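Predicted component of a thermophile-specific DNA repair system, contains a RAMP domain (Methanopyrus kandleri, PDB 4N0L) probably binds crRNA as the Csm3 subunit of a type III-A CRISPR interference complex, and may act as an endoribonuclease in antiviral defence. Local coordinates at residues A[106-111]-A[149-154]; A[318-323]-A[334-339]. All blocks are in the same frame, centred on the assembly; numbering follows the deposited sequence.

How the contacts relate
From the N terminus, the chain runs through strand 7-16 and helix 51-69 and reaches the zinc-binding part, where His86, Cys88, Cys115 and Cys118 hold the metal. Contact 1 lies here. It closes a loop of 37 residues that contains some helix and no strand, and it joins segment 106-111, with its turn at 107-110, to the loop at 149-154. The chain then returns to the antiparallel sheet. Contact 2 closes a much shorter loop near the C terminus, joining strand 318-321 to helix 333-338. The two contacts follow in series and neither nest nor cross. The centres of contact 1 and contact 2 are about 35 Å apart.

Contact 1. Residues A[106-111]-A[149-154]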
ATOM      1  N   ASP A 106     -23.746  10.720  -6.807  1.00 46.80           N
ATOM      2  CA  ASP A 106     -22.559   9.882  -6.708  1.00 47.64           C
ATOM      3  C   ASP A 106     -21.894  10.026  -5.345  1.00 42.89           C
ATOM      4  O   ASP A 106     -21.663  11.145  -4.882  1.00 42.47           O
ATOM      5  CB  ASP A 106     -21.555  10.233  -7.809  1.00 51.89           C
ATOM      6  CG  ASP A 106     -22.083   9.937  -9.200  1.00 58.03           C
ATOM      7  OD1 ASP A 106     -22.734   8.886  -9.383  1.00 59.09           O
ATOM      8  OD2 ASP A 106     -21.844  10.758 -10.111  1.00 58.42           O
ATOM      9  N   PRO A 107     -21.605   8.891  -4.688  1.00 39.19           N
ATOM     10  CA  PRO A 107     -20.755   8.901  -3.493  1.00 38.33           C
ATOM     11  C   PRO A 107     -19.455   9.639  -3.791  1.00 32.48           C
ATOM     12  O   PRO A 107     -18.798   9.323  -4.782  1.00 33.27           O
ATOM     13  CB  PRO A 107     -20.510   7.416  -3.217  1.00 39.81           C
ATOM     14  CG  PRO A 107     -21.671   6.716  -3.849  1.00 37.35           C
ATOM     15  CD  PRO A 107     -22.058   7.535  -5.044  1.00 36.13           C
ATOM     16  N   PRO A 108     -19.092  10.618  -2.951  1.00 31.56           N
ATOM     17  CA  PRO A 108     -18.015  11.556  -3.291  1.00 31.29           C
ATOM     18  C   PRO A 108     -16.615  10.936  -3.289  1.00 33.41           C
ATOM     19  O   PRO A 108     -15.681  11.568  -3.781  1.00 35.92           O
ATOM     20  CB  PRO A 108     -18.133  12.623  -2.198  1.00 30.68           C
ATOM     21  CG  PRO A 108     -18.729  11.905  -1.043  1.00 31.41           C
ATOM     22  CD  PRO A 108     -19.676  10.900  -1.628  1.00 31.01           C
ATOM     23  N   TRP A 109     -16.474   9.724  -2.761  1.00 32.05           N
ATOM     24  CA  TRP A 109     -15.169   9.073  -2.697  1.00 31.35           C
ATOM     25  C   TRP A 109     -14.946   8.179  -3.910  1.00 33.49           C
ATOM     26  O   TRP A 109     -14.010   7.380  -3.941  1.00 32.81           O
ATOM     27  CB  TRP A 109     -15.033   8.248  -1.416  1.00 28.89           C
ATOM     28  CG  TRP A 109     -15.976   7.087  -1.350  1.00 29.81           C
ATOM     29  CD1 TRP A 109     -15.774   5.837  -1.861  1.00 29.50           C
ATOM     30  CD2 TRP A 109     -17.264   7.061  -0.725  1.00 28.97           C
ATOM     31  NE1 TRP A 109     -16.861   5.038  -1.601  1.00 32.18           N
ATOM     32  CE2 TRP A 109     -17.789   5.766  -0.904  1.00 27.14           C
ATOM     33  CE3 TRP A 109     -18.026   8.009  -0.036  1.00 31.24           C
ATOM     34  CZ2 TRP A 109     -19.041   5.394  -0.416  1.00 26.78           C
ATOM     35  CZ3 TRP A 109     -19.269   7.638   0.447  1.00 27.27           C
ATOM     36  CH2 TRP A 109     -19.763   6.342   0.254  1.00 26.21           C
ATOM     37  N   LEU A 110     -15.814   8.314  -4.906  1.00 31.34           N
ATOM     38  CA  LEU A 110     -15.720   7.493  -6.104  1.00 31.50           C
ATOM     39  C   LEU A 110     -14.986   8.238  -7.221  1.00 34.19           C
ATOM     40  O   LEU A 110     -15.105   9.457  -7.343  1.00 35.04           O
ATOM     41  CB  LEU A 110     -17.121   7.083  -6.569  1.00 34.54           C
ATOM     42  CG  LEU A 110     -17.770   5.917  -5.817  1.00 37.03           C
ATOM     43  CD1 LEU A 110     -18.986   5.389  -6.570  1.00 37.73           C
ATOM     44  CD2 LEU A 110     -16.768   4.807  -5.564  1.00 34.44           C
ATOM     45  N   GLU A 111     -14.216   7.506  -8.020  1.00 37.68           N
ATOM     46  CA  GLU A 111     -13.580   8.072  -9.208  1.00 36.18           C
ATOM     47  C   GLU A 111     -13.772   7.136 -10.393  1.00 38.53           C
ATOM     48  O   GLU A 111     -13.336   5.983 -10.355  1.00 33.97           O
ATOM     49  CB  GLU A 111     -12.090   8.330  -8.972  1.00 36.61           C
ATOM     50  CG  GLU A 111     -11.408   9.057 -10.125  1.00 44.53           C
ATOM     51  CD  GLU A 111      -9.975   9.451  -9.816  1.00 47.20           C
ATOM     52  OE1 GLU A 111      -9.129   8.543  -9.666  1.00 48.76           O
ATOM     53  OE2 GLU A 111      -9.695  10.665  -9.723  1.00 45.39           O
ATOM     54  N   GLY A 149     -28.437   9.901   2.791  1.00 35.33           N
ATOM     55  CA  GLY A 149     -29.735  10.239   2.234  1.00 33.76           C
ATOM     56  C   GLY A 149     -29.640  10.884   0.864  1.00 38.03           C
ATOM     57  O   GLY A 149     -30.403  10.552  -0.043  1.00 42.24           O
ATOM     58  N   ARG A 150     -28.695  11.807   0.713  1.00 38.54           N
ATOM     59  CA  ARG A 150     -28.526  12.534  -0.542  1.00 40.27           C
ATOM     60  C   ARG A 150     -27.929  11.672  -1.653  1.00 41.06           C
ATOM     61  O   ARG A 150     -27.956  12.056  -2.819  1.00 47.72           O
ATOM     62  CB  ARG A 150     -27.642  13.762  -0.323  1.00 42.98           C
ATOM     63  CG  ARG A 150     -26.182  13.416  -0.119  1.00 51.05           C
ATOM     64  CD  ARG A 150     -25.347  14.637   0.223  1.00 56.81           C
ATOM     65  NE  ARG A 150     -25.059  15.452  -0.954  1.00 62.73           N
ATOM     66  CZ  ARG A 150     -24.404  16.607  -0.919  1.00 65.76           C
ATOM     67  NH1 ARG A 150     -23.969  17.089   0.237  1.00 68.50           N
ATOM     68  NH2 ARG A 150     -24.182  17.282  -2.039  1.00 63.90           N
ATOM     69  N   TYR A 151     -27.379  10.517  -1.293  1.00 36.08           N
ATOM     70  CA  TYR A 151     -26.762   9.638  -2.283  1.00 38.04           C
ATOM     71  C   TYR A 151     -27.682   8.491  -2.681  1.00 37.98           C
ATOM     72  O   TYR A 151     -27.581   7.957  -3.788  1.00 35.96           O
ATOM     73  CB  TYR A 151     -25.430   9.095  -1.758  1.00 33.83           C
ATOM     74  CG  TYR A 151     -24.482  10.191  -1.320  1.00 30.96           C
ATOM     75  CD1 TYR A 151     -23.875  11.021  -2.253  1.00 29.29           C
ATOM     76  CD2 TYR A 151     -24.209  10.407   0.026  1.00 29.13           C
ATOM     77  CE1 TYR A 151     -23.018  12.031  -1.863  1.00 26.88           C
ATOM     78  CE2 TYR A 151     -23.349  11.416   0.427  1.00 32.73           C
ATOM     79  CZ  TYR A 151     -22.759  12.224  -0.522  1.00 32.87           C
ATOM     80  OH  TYR A 151     -21.905  13.228  -0.128  1.00 38.04           O
ATOM     81  N   ARG A 152     -28.598   8.133  -1.787  1.00 40.92           N
ATOM     82  CA  ARG A 152     -29.509   7.023  -2.040  1.00 43.55           C
ATOM     83  C   ARG A 152     -30.692   7.057  -1.084  1.00 47.08           C
ATOM     84  O   ARG A 152     -30.569   7.499   0.060  1.00 44.79           O
ATOM     85  CB  ARG A 152     -28.772   5.680  -1.920  1.00 41.64           C
ATOM     86  CG  ARG A 152     -28.198   5.384  -0.532  1.00 38.55           C
ATOM     87  CD  ARG A 152     -29.104   4.455   0.275  1.00 33.32           C
ATOM     88  NE  ARG A 152     -28.568   4.177   1.604  1.00 31.96           N
ATOM     89  CZ  ARG A 152     -28.801   4.932   2.674  1.00 34.35           C
ATOM     90  NH1 ARG A 152     -29.560   6.017   2.573  1.00 36.64           N
ATOM     91  NH2 ARG A 152     -28.276   4.606   3.846  1.00 31.27           N
ATOM     92  N   ASP A 153     -31.837   6.587  -1.569  1.00 47.71           N
ATOM     93  CA  ASP A 153     -33.023   6.446  -0.741  1.00 47.29           C
ATOM     94  C   ASP A 153     -32.855   5.240   0.170  1.00 44.67           C
ATOM     95  O   ASP A 153     -32.540   4.150  -0.302  1.00 46.13           O
ATOM     96  CB  ASP A 153     -34.272   6.290  -1.611  1.00 49.73           C
ATOM     97  CG  ASP A 153     -35.561   6.358  -0.810  1.00 53.34           C
ATOM     98  OD1 ASP A 153     -36.519   7.009  -1.279  1.00 57.46           O
ATOM     99  OD2 ASP A 153     -35.625   5.748   0.280  1.00 52.08           O
ATOM    100  N   PRO A 154     -33.057   5.435   1.482  1.00 41.08           N
ATOM    101  CA  PRO A 154     -32.973   4.343   2.460  1.00 39.15           C
ATOM    102  C   PRO A 154     -33.901   3.173   2.119  1.00 43.15           C
ATOM    103  O   PRO A 154     -33.656   2.050   2.560  1.00 45.64           O
ATOM    104  CB  PRO A 154     -33.391   5.014   3.779  1.00 30.30           C
ATOM    105  CG  PRO A 154     -34.020   6.321   3.388  1.00 29.60           C
ATOM    106  CD  PRO A 154     -33.335   6.728   2.126  1.00 34.10           C
TER
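Asp106 meets Tyr151 through its backbone. Asp106 O makes a van der Waals approach to Tyr151 CE1 at 3.4 Å. The Asp106 carboxylate turns elsewhere, and OD1 hydrogen-bonds to the hydroxyl of Tyr96. Pro107 N follows at 4.0 Å from Tyr151 CD1, so the backbone of 106-107 lies obliquely against the CD1/CE1 side of the ring. Pro107 CB packs over one face of the Trp109 indole, toward its rim. Pro107 also starts a type I beta turn, closed by a hydrogen bond from Leu110 N to Pro107 O at 3.2 Å. This turn belongs to the loop between helices 93-99 and 116-121, beside the zinc site of three cysteines and His86. The side chain of Pro107 lies about 9 Å from the zinc ion. Pro108 makes the apolar contact. Pro108 CD is 3.5 Å from Tyr151 CZ, and Pro108 CG is 3.6 Å from Tyr151 OH. The two side chains cross at about a right angle. Tyr151 is placed for this by a chi1 of -54°, with CG anti to the carbonyl carbon. Arg150 CG packs over the centre of one face of the Tyr151 ring, while Pro108 meets that ring obliquely. Val76 of helix 74-78 also touches Tyr151. Trp109 turns its indole to the metal site, edge-to-face with His86.

Contact 2. Residues A[318-323]-A[334-339]; sequences IVIRAR and EEWVER
Trp336 reaches from helix 333-338 to the end of strand 318-321 and carries the whole contact with its six-membered ring. Ile320 CG2 lies 4.1 Å from Trp336 CZ3, and Ala322 CB lies 4.3 Å from Trp336 CZ2. Ile320 chi1, measured to CG1, is -50°. This sets CG1 beside the backbone N and CG2 anti to it, which brings the CG2 methyl to the indole while CG1 leads away. The indole also packs on the backbone. Trp336 CH2 is 3.7 Å from Ile320 O and 4.0 Å from Ala322 N, both met obliquely. Ile320 belongs to strand 318-321, the outermost within this chain in the antiparallel sheet of this RRM-like fold, and Ala322 lies just beyond it. Both residues form backbone hydrogen bonds with strand 268-278, to Leu275 and Ala273. The polar interactions lie within 334-339 or run to other parts. Trp336 NE1 hydrogen-bonds to Ile272 O. Arg339, which follows the helix, hydrogen-bonds through NH1 to Glu335 O at 2.9 Å. Glu335 O lies close to the guanidinium plane of Arg339, while NH1 is tilted 25° from the Glu335 carbonyl plane. A weak salt bridge joins Arg339 NH1 to Glu338 OE1 at 3.5 Å. Arg339 NE pairs with Glu326. Across this contact, the two segments meet through buried van der Waals contact alone, the indole N-H being satisfied by Ile272 O.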
ATOM      1  N   ILE A 318       8.800  -6.884 -19.051  1.00 39.52           N
ATOM      2  CA  ILE A 318       9.377  -5.558 -19.218  1.00 39.74           C
ATOM      3  C   ILE A 318       9.820  -5.011 -17.867  1.00 38.74           C
ATOM      4  O   ILE A 318       9.067  -5.052 -16.894  1.00 40.38           O
ATOM      5  CB  ILE A 318       8.380  -4.585 -19.875  1.00 43.04           C
ATOM      6  CG1 ILE A 318       8.184  -4.944 -21.350  1.00 51.09           C
ATOM      7  CG2 ILE A 318       8.859  -3.150 -19.745  1.00 40.93           C
ATOM      8  CD1 ILE A 318       7.190  -4.065 -22.073  1.00 56.95           C
ATOM      9  N   VAL A 319      11.049  -4.510 -17.811  1.00 36.45           N
ATOM     10  CA  VAL A 319      11.581  -3.909 -16.595  1.00 29.48           C
ATOM     11  C   VAL A 319      11.792  -2.413 -16.789  1.00 32.28           C
ATOM     12  O   VAL A 319      12.566  -1.995 -17.651  1.00 38.72           O
ATOM     13  CB  VAL A 319      12.917  -4.560 -16.177  1.00 29.44           C
ATOM     14  CG1 VAL A 319      13.566  -3.776 -15.041  1.00 30.72           C
ATOM     15  CG2 VAL A 319      12.702  -6.015 -15.778  1.00 26.84           C
ATOM     16  N   ILE A 320      11.090  -1.608 -15.998  1.00 27.25           N
ATOM     17  CA  ILE A 320      11.270  -0.161 -16.037  1.00 23.47           C
ATOM     18  C   ILE A 320      12.186   0.275 -14.900  1.00 30.05           C
ATOM     19  O   ILE A 320      11.796   0.243 -13.733  1.00 32.98           O
ATOM     20  CB  ILE A 320       9.934   0.595 -15.913  1.00 29.97           C
ATOM     21  CG1 ILE A 320       8.907   0.054 -16.910  1.00 39.16           C
ATOM     22  CG2 ILE A 320      10.154   2.092 -16.101  1.00 22.16           C
ATOM     23  CD1 ILE A 320       9.330   0.192 -18.353  1.00 47.58           C
ATOM     24  N   ARG A 321      13.399   0.692 -15.245  1.00 25.09           N
ATOM     25  CA  ARG A 321      14.382   1.097 -14.250  1.00 22.68           C
ATOM     26  C   ARG A 321      14.341   2.599 -14.033  1.00 25.09           C
ATOM     27  O   ARG A 321      13.988   3.354 -14.939  1.00 29.42           O
ATOM     28  CB  ARG A 321      15.791   0.680 -14.675  1.00 27.57           C
ATOM     29  CG  ARG A 321      16.004  -0.818 -14.771  1.00 28.42           C
ATOM     30  CD  ARG A 321      17.283  -1.145 -15.528  1.00 24.29           C
ATOM     31  NE  ARG A 321      17.649  -2.549 -15.370  1.00 25.25           N
ATOM     32  CZ  ARG A 321      17.211  -3.525 -16.157  1.00 26.55           C
ATOM     33  NH1 ARG A 321      17.589  -4.778 -15.943  1.00 28.48           N
ATOM     34  NH2 ARG A 321      16.385  -3.246 -17.156  1.00 28.70           N
ATOM     35  N   ALA A 322      14.682   3.027 -12.823  1.00 23.48           N
ATOM     36  CA  ALA A 322      14.860   4.445 -12.538  1.00 30.88           C
ATOM     37  C   ALA A 322      15.924   4.991 -13.481  1.00 39.35           C
ATOM     38  O   ALA A 322      15.838   6.123 -13.960  1.00 37.60           O
ATOM     39  CB  ALA A 322      15.258   4.659 -11.091  1.00 25.66           C
ATOM     40  N   ARG A 323      16.930   4.157 -13.726  1.00 46.08           N
ATOM     41  CA  ARG A 323      18.042   4.463 -14.616  1.00 49.45           C
ATOM     42  C   ARG A 323      17.583   4.733 -16.054  1.00 48.03           C
ATOM     43  O   ARG A 323      18.228   5.480 -16.789  1.00 49.47           O
ATOM     44  CB  ARG A 323      19.041   3.296 -14.561  1.00 49.93           C
ATOM     45  CG  ARG A 323      19.970   3.126 -15.750  1.00 52.85           C
ATOM     46  CD  ARG A 323      20.870   1.912 -15.532  1.00 52.49           C
ATOM     47  NE  ARG A 323      20.606   0.833 -16.480  1.00 53.05           N
ATOM     48  CZ  ARG A 323      20.788  -0.457 -16.213  1.00 54.83           C
ATOM     49  NH1 ARG A 323      21.220  -0.833 -15.017  1.00 53.73           N
ATOM     50  NH2 ARG A 323      20.527  -1.373 -17.137  1.00 59.16           N
ATOM     51  N   GLU A 334       7.132   9.780  -4.946  1.00 30.91           N
ATOM     52  CA  GLU A 334       6.613  10.995  -5.565  1.00 36.83           C
ATOM     53  C   GLU A 334       7.257  11.248  -6.929  1.00 36.61           C
ATOM     54  O   GLU A 334       6.643  11.839  -7.819  1.00 35.59           O
ATOM     55  CB  GLU A 334       6.845  12.191  -4.640  1.00 43.30           C
ATOM     56  CG  GLU A 334       6.313  13.514  -5.157  1.00 55.09           C
ATOM     57  CD  GLU A 334       6.727  14.683  -4.285  1.00 65.10           C
ATOM     58  OE1 GLU A 334       7.518  14.470  -3.342  1.00 66.68           O
ATOM     59  OE2 GLU A 334       6.261  15.814  -4.543  1.00 70.06           O
ATOM     60  N   GLU A 335       8.487  10.779  -7.100  1.00 32.86           N
ATOM     61  CA  GLU A 335       9.183  10.928  -8.373  1.00 33.89           C
ATOM     62  C   GLU A 335       8.632   9.969  -9.426  1.00 30.36           C
ATOM     63  O   GLU A 335       8.537  10.317 -10.603  1.00 30.90           O
ATOM     64  CB  GLU A 335      10.687  10.713  -8.189  1.00 31.77           C
ATOM     65  CG  GLU A 335      11.331  11.720  -7.250  1.00 32.90           C
ATOM     66  CD  GLU A 335      12.830  11.536  -7.134  1.00 37.38           C
ATOM     67  OE1 GLU A 335      13.266  10.466  -6.660  1.00 37.40           O
ATOM     68  OE2 GLU A 335      13.574  12.462  -7.519  1.00 41.86           O
ATOM     69  N   TRP A 336       8.266   8.765  -8.999  1.00 26.67           N
ATOM     70  CA  TRP A 336       7.615   7.810  -9.890  1.00 30.99           C
ATOM     71  C   TRP A 336       6.271   8.338 -10.384  1.00 29.92           C
ATOM     72  O   TRP A 336       5.903   8.126 -11.540  1.00 26.22           O
ATOM     73  CB  TRP A 336       7.426   6.460  -9.198  1.00 29.92           C
ATOM     74  CG  TRP A 336       8.665   5.621  -9.190  1.00 29.07           C
ATOM     75  CD1 TRP A 336       9.504   5.407  -8.136  1.00 26.41           C
ATOM     76  CD2 TRP A 336       9.214   4.891 -10.294  1.00 27.80           C
ATOM     77  NE1 TRP A 336      10.536   4.582  -8.512  1.00 28.31           N
ATOM     78  CE2 TRP A 336      10.383   4.253  -9.835  1.00 25.24           C
ATOM     79  CE3 TRP A 336       8.829   4.713 -11.628  1.00 26.06           C
ATOM     80  CZ2 TRP A 336      11.171   3.451 -10.656  1.00 25.03           C
ATOM     81  CZ3 TRP A 336       9.612   3.916 -12.444  1.00 21.77           C
ATOM     82  CH2 TRP A 336      10.769   3.296 -11.957  1.00 26.79           C
ATOM     83  N   VAL A 337       5.542   9.013  -9.500  1.00 29.36           N
ATOM     84  CA  VAL A 337       4.252   9.596  -9.851  1.00 33.55           C
ATOM     85  C   VAL A 337       4.395  10.580 -11.005  1.00 35.71           C
ATOM     86  O   VAL A 337       3.680  10.494 -12.003  1.00 35.63           O
ATOM     87  CB  VAL A 337       3.612  10.329  -8.654  1.00 32.63           C
ATOM     88  CG1 VAL A 337       2.404  11.138  -9.106  1.00 30.10           C
ATOM     89  CG2 VAL A 337       3.207   9.341  -7.583  1.00 31.76           C
ATOM     90  N   GLU A 338       5.347  11.499 -10.865  1.00 37.02           N
ATOM     91  CA  GLU A 338       5.574  12.555 -11.845  1.00 40.09           C
ATOM     92  C   GLU A 338       5.906  12.015 -13.234  1.00 40.35           C
ATOM     93  O   GLU A 338       5.736  12.712 -14.232  1.00 43.01           O
ATOM     94  CB  GLU A 338       6.695  13.479 -11.365  1.00 46.17           C
ATOM     95  CG  GLU A 338       6.260  14.469 -10.295  1.00 52.68           C
ATOM     96  CD  GLU A 338       7.421  14.995  -9.472  1.00 57.63           C
ATOM     97  OE1 GLU A 338       8.586  14.746  -9.852  1.00 55.34           O
ATOM     98  OE2 GLU A 338       7.167  15.655  -8.442  1.00 59.89           O
ATOM     99  N   ARG A 339       6.372  10.773 -13.294  1.00 40.83           N
ATOM    100  CA  ARG A 339       6.795  10.175 -14.555  1.00 40.59           C
ATOM    101  C   ARG A 339       5.926   8.982 -14.951  1.00 37.73           C
ATOM    102  O   ARG A 339       6.360   8.121 -15.715  1.00 34.99           O
ATOM    103  CB  ARG A 339       8.258   9.740 -14.461  1.00 42.37           C
ATOM    104  CG  ARG A 339       9.232  10.896 -14.333  1.00 44.49           C
ATOM    105  CD  ARG A 339      10.543  10.453 -13.704  1.00 49.91           C
ATOM    106  NE  ARG A 339      11.446  11.579 -13.482  1.00 54.52           N
ATOM    107  CZ  ARG A 339      11.343  12.433 -12.468  1.00 53.44           C
ATOM    108  NH1 ARG A 339      10.372  12.293 -11.576  1.00 53.76           N
ATOM    109  NH2 ARG A 339      12.208  13.430 -12.348  1.00 50.71           N
TER